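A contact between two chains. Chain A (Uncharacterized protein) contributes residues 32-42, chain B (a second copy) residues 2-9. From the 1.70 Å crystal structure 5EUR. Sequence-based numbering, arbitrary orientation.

Chain A 32-42: TEIVVTTMLNS
Chain B (2-9) SISYRKLD

An extended segment has a standing problem when it packs against a helix: most of the helix backbone is already engaged with itself, so the segment must find most of its partners elsewhere. The contact between these two copies of one protein illustrates a common solution, in which side chains and a water supply the missing partners. Chain A supplies a helix that continues beyond both ends of its stretch, with a wider pi-type turn at residues 32-35 and then regular i to i+4 bonds, such as Thr A38 N to Ile A34 O (3.0 Å) and Asn A41 N to Thr A37 O (2.9 Å). Chain B runs alongside it, in the opposite sense, without regular secondary structure, although phi near -90° to -65° and psi near 145° to 165° from Ile B3 to Arg B6 keep it extended. Ser B2 lies beside Asn A41 (CA to CA 5.7 Å) and Tyr B5 beside Glu A33 (CA to CA 6.8 Å). Together they bury 485 Å².

Asn A41 (chi1 -83°, chi2 -21°) points toward chain B and reads the backbone of one residue twice. Its OD1 accepts from Ile B3 N at 2.9 Å (165° at the hydrogen), while its ND2 donates to Ile B3 O at 3.1 Å (174°). A carboxamide carries an acceptor and a donor side by side, so this nearly linear pair satisfies both polar groups of Ile B3. The Ile B3 side chain (chi1 p, chi2 t) extends its CD1 to 3.8 Å from CG2 of Thr A37.

Tyr B5 contributes the largest buried area of any residue here. Its CA-to-CB bond points sideways, but chi1 of -62° and chi2 of -100° carry the ring to the helix. There Tyr B5 OH donates to Thr A38 OG1 at 2.6 Å. Thr A38 (chi1 m) in turn donates from OG1 to Ile A34 O at 2.7 Å, so the threonine hydroxyl is both acceptor and donor, and the chain of bonds ends on a carbonyl that also receives Thr A38 N. Thr A37, likewise m, directs OG1 to Glu A33 O (3.0 Å), leaving its methyl for the aromatic face: CG2 sits 3.8 Å from the Tyr B5 ring centroid, 21° off the normal, a CH-pi contact.

Near the N-terminal end of the helix stretch, water 1 takes over. It donates to Glu A33 O at 2.9 Å and to Glu A33 OE1 at 2.7 Å, and accepts from Arg B6 N at 2.9 Å, giving that amide a partner. The Glu A33 side chain (chi1 m, chi2 m, chi3 -1°) places OE1 within reach of the same water that its own backbone O binds. Its OE2 lies 4.3 Å from Arg B6 NE, beyond a salt bridge, with opposite charges merely near each other. Nearby, Ile A34 (m, m) packs its CD1 3.8 Å from Leu B8 CD2 and 4.4 Å from Tyr B5 CD1, adding two apolar contacts to the bonded ones.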

# COMPACT_ATOMS: atom_id res chain seq x y z
N THR A 32 2.70 9.32 0.71
CA THR A 32 1.76 10.33 1.17
C THR A 32 0.51 10.42 0.30
O THR A 32 -0.58 10.70 0.82
CB THR A 32 2.43 11.70 1.27
OG1 THR A 32 2.91 12.11 -0.02
CG2 THR A 32 3.59 11.65 2.26
N GLU A 33 0.62 10.17 -1.00
CA GLU A 33 -0.54 10.29 -1.89
C GLU A 33 -1.39 9.02 -1.93
O GLU A 33 -2.62 9.10 -2.06
CB GLU A 33 -0.08 10.64 -3.30
CG GLU A 33 0.71 11.95 -3.41
CD GLU A 33 -0.18 13.17 -3.41
OE1 GLU A 33 -1.41 13.02 -3.35
OE2 GLU A 33 0.37 14.29 -3.46
N ILE A 34 -0.76 7.84 -1.87
CA ILE A 34 -1.51 6.59 -1.95
C ILE A 34 -1.69 5.94 -0.58
O ILE A 34 -2.81 5.67 -0.14
CB ILE A 34 -0.83 5.60 -2.92
CG1 ILE A 34 -0.72 6.20 -4.33
CG2 ILE A 34 -1.60 4.28 -2.95
CD1 ILE A 34 -2.02 6.24 -5.09
N VAL A 35 -0.57 5.68 0.12
CA VAL A 35 -0.65 4.84 1.31
C VAL A 35 -1.42 5.53 2.43
O VAL A 35 -2.37 4.98 2.98
CB VAL A 35 0.75 4.41 1.77
CG1 VAL A 35 0.62 3.49 2.99
CG2 VAL A 35 1.42 3.64 0.65
N VAL A 36 -1.02 6.76 2.79
CA VAL A 36 -1.66 7.41 3.93
C VAL A 36 -3.12 7.71 3.63
O VAL A 36 -3.99 7.50 4.48
CB VAL A 36 -0.87 8.68 4.31
CG1 VAL A 36 -1.59 9.44 5.42
CG2 VAL A 36 0.54 8.29 4.73
N THR A 37 -3.41 8.19 2.42
CA THR A 37 -4.79 8.45 2.04
C THR A 37 -5.64 7.20 2.21
O THR A 37 -6.75 7.26 2.75
CB THR A 37 -4.83 8.92 0.59
OG1 THR A 37 -3.97 10.07 0.44
CG2 THR A 37 -6.25 9.29 0.19
N THR A 38 -5.11 6.05 1.80
CA THR A 38 -5.89 4.82 1.90
C THR A 38 -6.04 4.37 3.35
O THR A 38 -7.11 3.91 3.75
CB THR A 38 -5.26 3.73 1.03
OG1 THR A 38 -5.08 4.25 -0.31
CG2 THR A 38 -6.19 2.51 0.99
N MET A 39 -4.98 4.51 4.15
CA MET A 39 -5.08 4.19 5.58
C MET A 39 -6.20 5.00 6.23
O MET A 39 -7.04 4.46 6.98
CB MET A 39 -3.75 4.48 6.29
CG MET A 39 -2.60 3.52 5.90
SD MET A 39 -1.01 4.18 6.49
CE MET A 39 -1.26 4.15 8.27
N LEU A 40 -6.20 6.31 5.96
CA LEU A 40 -7.19 7.19 6.57
C LEU A 40 -8.60 6.86 6.09
O LEU A 40 -9.52 6.74 6.89
CB LEU A 40 -6.85 8.66 6.29
CG LEU A 40 -5.59 9.16 6.99
CD1 LEU A 40 -5.20 10.53 6.41
CD2 LEU A 40 -5.82 9.28 8.52
N ASN A 41 -8.78 6.71 4.77
CA ASN A 41 -10.10 6.32 4.25
C ASN A 41 -10.59 5.03 4.89
O ASN A 41 -11.78 4.88 5.19
CB ASN A 41 -10.05 6.18 2.72
CG ASN A 41 -10.19 7.51 2.01
OD1 ASN A 41 -10.69 8.47 2.59
ND2 ASN A 41 -9.79 7.57 0.74
N SER A 42 -9.69 4.07 5.08
CA SER A 42 -10.09 2.80 5.67
C SER A 42 -10.49 2.93 7.13
O SER A 42 -11.17 2.03 7.66
CB SER A 42 -8.97 1.77 5.50
OG SER A 42 -8.00 1.90 6.51
N SER B 2 -15.40 9.69 1.54
CA SER B 2 -13.96 9.44 1.55
C SER B 2 -13.22 10.65 1.02
O SER B 2 -13.80 11.52 0.38
CB SER B 2 -13.62 8.20 0.70
OG SER B 2 -13.72 8.48 -0.69
N ILE B 3 -11.95 10.74 1.30
CA ILE B 3 -11.17 11.83 0.74
C ILE B 3 -10.61 11.39 -0.60
O ILE B 3 -10.30 10.21 -0.82
CB ILE B 3 -10.06 12.30 1.70
CG1 ILE B 3 -9.07 11.17 2.00
CG2 ILE B 3 -10.66 12.88 2.99
CD1 ILE B 3 -7.81 11.68 2.71
N SER B 4 -10.51 12.34 -1.52
CA SER B 4 -10.12 12.02 -2.88
C SER B 4 -8.61 11.84 -2.98
O SER B 4 -7.83 12.36 -2.18
CB SER B 4 -10.56 13.12 -3.84
OG SER B 4 -11.95 13.33 -3.72
N TYR B 5 -8.21 11.12 -4.01
CA TYR B 5 -6.82 11.03 -4.42
C TYR B 5 -6.56 12.10 -5.47
O TYR B 5 -7.46 12.50 -6.22
CB TYR B 5 -6.51 9.64 -4.98
CG TYR B 5 -6.70 8.51 -3.99
CD1 TYR B 5 -5.61 7.96 -3.31
CD2 TYR B 5 -7.97 7.98 -3.72
CE1 TYR B 5 -5.79 6.94 -2.37
CE2 TYR B 5 -8.14 6.96 -2.81
CZ TYR B 5 -7.05 6.44 -2.15
OH TYR B 5 -7.23 5.43 -1.23
N ARG B 6 -5.33 12.58 -5.52
CA ARG B 6 -4.90 13.37 -6.67
C ARG B 6 -4.89 12.47 -7.89
O ARG B 6 -4.97 11.24 -7.79
CB ARG B 6 -3.55 14.00 -6.32
CG ARG B 6 -3.73 15.24 -5.43
CD ARG B 6 -2.44 16.11 -5.21
NE ARG B 6 -2.46 17.34 -4.48
CZ ARG B 6 -3.26 18.32 -4.56
NH1 ARG B 6 -4.12 18.39 -5.49
NH2 ARG B 6 -3.11 19.32 -3.75
N LYS B 7 -4.86 13.10 -9.07
CA LYS B 7 -4.78 12.34 -10.31
C LYS B 7 -3.65 11.32 -10.23
O LYS B 7 -2.50 11.68 -9.94
CB LYS B 7 -4.57 13.29 -11.49
CG LYS B 7 -4.46 12.61 -12.84
CD LYS B 7 -4.22 13.63 -13.95
CE LYS B 7 -4.24 12.99 -15.33
NZ LYS B 7 -3.47 13.79 -16.33
N LEU B 8 -3.97 10.05 -10.45
CA LEU B 8 -2.98 9.01 -10.17
C LEU B 8 -1.90 9.04 -11.23
O LEU B 8 -2.18 8.94 -12.43
CB LEU B 8 -3.63 7.63 -10.10
CG LEU B 8 -4.75 7.41 -9.09
CD1 LEU B 8 -5.23 5.96 -9.13
CD2 LEU B 8 -4.36 7.83 -7.67
N ASP B 9 -0.66 9.18 -10.78
CA ASP B 9 0.51 9.21 -11.65
C ASP B 9 0.94 7.77 -11.85
O ASP B 9 1.71 7.23 -11.06
CB ASP B 9 1.60 10.07 -11.03
CG ASP B 9 2.88 10.06 -11.83
OD1 ASP B 9 2.83 9.69 -13.02
OD2 ASP B 9 3.94 10.42 -11.27
O HOH W 1 -3.61 11.42 -3.53